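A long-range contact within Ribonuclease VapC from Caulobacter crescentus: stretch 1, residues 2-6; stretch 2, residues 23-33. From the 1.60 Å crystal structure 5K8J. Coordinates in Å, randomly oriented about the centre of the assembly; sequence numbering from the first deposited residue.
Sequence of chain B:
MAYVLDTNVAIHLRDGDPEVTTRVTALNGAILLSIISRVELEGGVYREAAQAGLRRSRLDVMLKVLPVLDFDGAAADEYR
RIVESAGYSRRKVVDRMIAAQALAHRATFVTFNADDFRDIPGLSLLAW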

# COMPACT_ATOMS: atom_id res chain seq x y z
N ALA B 2 5.50 -6.65 21.94
CA ALA B 2 5.35 -7.99 21.37
C ALA B 2 6.67 -8.55 20.85
O ALA B 2 7.59 -7.81 20.53
CB ALA B 2 4.32 -7.98 20.26
N TYR B 3 6.72 -9.88 20.76
CA TYR B 3 7.91 -10.62 20.35
C TYR B 3 7.53 -11.59 19.25
O TYR B 3 6.48 -12.23 19.33
CB TYR B 3 8.52 -11.41 21.53
CG TYR B 3 8.92 -10.50 22.66
CD1 TYR B 3 10.16 -9.89 22.67
CD2 TYR B 3 8.04 -10.22 23.69
CE1 TYR B 3 10.52 -9.04 23.68
CE2 TYR B 3 8.39 -9.37 24.72
CZ TYR B 3 9.64 -8.78 24.71
OH TYR B 3 10.02 -7.90 25.70
N VAL B 4 8.37 -11.69 18.23
CA VAL B 4 8.30 -12.77 17.24
C VAL B 4 9.43 -13.75 17.54
O VAL B 4 10.60 -13.35 17.59
CB VAL B 4 8.43 -12.22 15.82
CG1 VAL B 4 8.50 -13.36 14.80
CG2 VAL B 4 7.26 -11.32 15.49
N LEU B 5 9.10 -15.03 17.71
CA LEU B 5 10.10 -16.04 17.98
C LEU B 5 10.70 -16.52 16.67
O LEU B 5 9.95 -16.89 15.76
CB LEU B 5 9.49 -17.25 18.71
CG LEU B 5 8.83 -16.96 20.05
CD1 LEU B 5 8.42 -18.29 20.78
CD2 LEU B 5 9.76 -16.16 20.96
N ASP B 6 12.02 -16.55 16.58
CA ASP B 6 12.63 -17.17 15.41
C ASP B 6 12.30 -18.66 15.39
O ASP B 6 11.98 -19.28 16.40
CB ASP B 6 14.15 -16.96 15.41
CG ASP B 6 14.79 -17.13 14.01
OD1 ASP B 6 14.06 -17.39 13.01
OD2 ASP B 6 16.05 -16.99 13.96
N ARG B 23 12.74 -19.36 29.39
CA ARG B 23 12.95 -18.03 28.84
C ARG B 23 11.64 -17.42 28.35
O ARG B 23 11.41 -16.22 28.49
CB ARG B 23 13.95 -18.08 27.68
CG ARG B 23 15.39 -18.34 28.03
CD ARG B 23 16.14 -17.06 28.32
NE ARG B 23 17.16 -16.76 27.33
CZ ARG B 23 18.25 -17.49 27.11
NH1 ARG B 23 18.47 -18.60 27.80
NH2 ARG B 23 19.12 -17.12 26.19
N VAL B 24 10.77 -18.25 27.77
CA VAL B 24 9.59 -17.72 27.11
C VAL B 24 8.63 -17.09 28.11
O VAL B 24 7.97 -16.09 27.81
CB VAL B 24 8.92 -18.83 26.29
CG1 VAL B 24 7.48 -18.51 26.01
CG2 VAL B 24 9.67 -19.01 24.98
N THR B 25 8.52 -17.67 29.31
CA THR B 25 7.60 -17.10 30.30
C THR B 25 8.10 -15.78 30.87
O THR B 25 7.32 -15.05 31.49
CB THR B 25 7.36 -18.08 31.44
OG1 THR B 25 8.58 -18.26 32.17
CG2 THR B 25 6.92 -19.41 30.90
N ALA B 26 9.38 -15.44 30.69
CA ALA B 26 9.90 -14.18 31.17
C ALA B 26 9.67 -13.02 30.21
O ALA B 26 9.75 -11.87 30.63
CB ALA B 26 11.40 -14.31 31.46
N LEU B 27 9.39 -13.31 28.93
CA LEU B 27 9.08 -12.24 27.98
C LEU B 27 7.84 -11.48 28.46
O LEU B 27 6.82 -12.07 28.81
CB LEU B 27 8.86 -12.83 26.59
CG LEU B 27 10.10 -13.45 25.93
CD1 LEU B 27 9.77 -14.16 24.64
CD2 LEU B 27 11.15 -12.38 25.67
N ASN B 28 7.94 -10.15 28.50
CA ASN B 28 6.84 -9.31 28.96
C ASN B 28 6.16 -8.70 27.74
O ASN B 28 6.40 -7.55 27.36
CB ASN B 28 7.34 -8.24 29.92
CG ASN B 28 6.19 -7.47 30.57
OD1 ASN B 28 5.02 -7.85 30.45
ND2 ASN B 28 6.52 -6.39 31.28
N GLY B 29 5.32 -9.50 27.10
CA GLY B 29 4.56 -9.03 25.97
C GLY B 29 3.95 -10.20 25.22
O GLY B 29 4.14 -11.37 25.56
N ALA B 30 3.21 -9.84 24.18
CA ALA B 30 2.60 -10.85 23.32
C ALA B 30 3.69 -11.65 22.63
O ALA B 30 4.70 -11.10 22.17
CB ALA B 30 1.72 -10.19 22.26
N ILE B 31 3.46 -12.95 22.49
CA ILE B 31 4.39 -13.85 21.81
C ILE B 31 3.74 -14.33 20.52
O ILE B 31 2.67 -14.95 20.55
CB ILE B 31 4.78 -15.01 22.74
CG1 ILE B 31 5.54 -14.41 23.94
CG2 ILE B 31 5.62 -16.02 21.99
CD1 ILE B 31 5.93 -15.40 24.97
N LEU B 32 4.39 -14.04 19.40
CA LEU B 32 3.82 -14.24 18.08
C LEU B 32 4.66 -15.26 17.32
O LEU B 32 5.88 -15.29 17.46
CB LEU B 32 3.79 -12.93 17.28
CG LEU B 32 3.27 -11.69 18.01
CD1 LEU B 32 3.32 -10.48 17.08
CD2 LEU B 32 1.85 -11.90 18.53
N LEU B 33 4.00 -16.07 16.52
CA LEU B 33 4.65 -17.06 15.67
C LEU B 33 4.41 -16.70 14.21
O LEU B 33 3.25 -16.51 13.80
CB LEU B 33 4.08 -18.45 15.96
CG LEU B 33 4.84 -19.62 15.33
CD1 LEU B 33 6.22 -19.76 15.95
CD2 LEU B 33 4.04 -20.89 15.56
O HOH W 1 3.10 -6.63 23.73

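Two parallel strands set the frame, and the side chains fill what the frame leaves open. Tyr-3 pairs with Ile-31 and Val-4 with Leu-32. Tyr-3 N donates to Ala-30 O (2.7 Å), Leu-32 N to Tyr-3 O (2.8 Å), and Leu-5 N to Leu-32 O (3.2 Å), so Tyr-3, through N and O, and Leu-5, through N, straddle the Val-4 position, and Leu-32 answers with both its N and its O, the alternation expected of a parallel ladder. Just before it, one water accepts from both Ala-2 N (3.0 Å) and Ala-30 N (3.2 Å), bridging the two stretches where the direct bonds have not yet begun.

The boldest bump is the Tyr-3 ring, which lies against the loop leading into the second strand. Leu-27 CD2 sits 3.9 Å from the centroid of the Tyr-3 ring, almost on its normal, a CH-pi contact, while the backbone of Asn-28 and Gly-29 lines the ring edge. Gly-29 keeps that space open: an ideal CB there would lie 3.2 Å from Tyr-3 CE2, a tight fit.

Leu-5 fills the next hollow. Its CD1 meets Ile-31 CG2 at 3.8 Å and its CD2 meets Leu-27 CD1 at 4.2 Å, so Leu-27 touches both ring and leucine. On the face of Val-4 and Leu-32 the packing is slighter: Val-4 CG2 lies 4.2 Å from Leu-32 CB, and Ala-2 CB 4.2 Å from Leu-32 CD1.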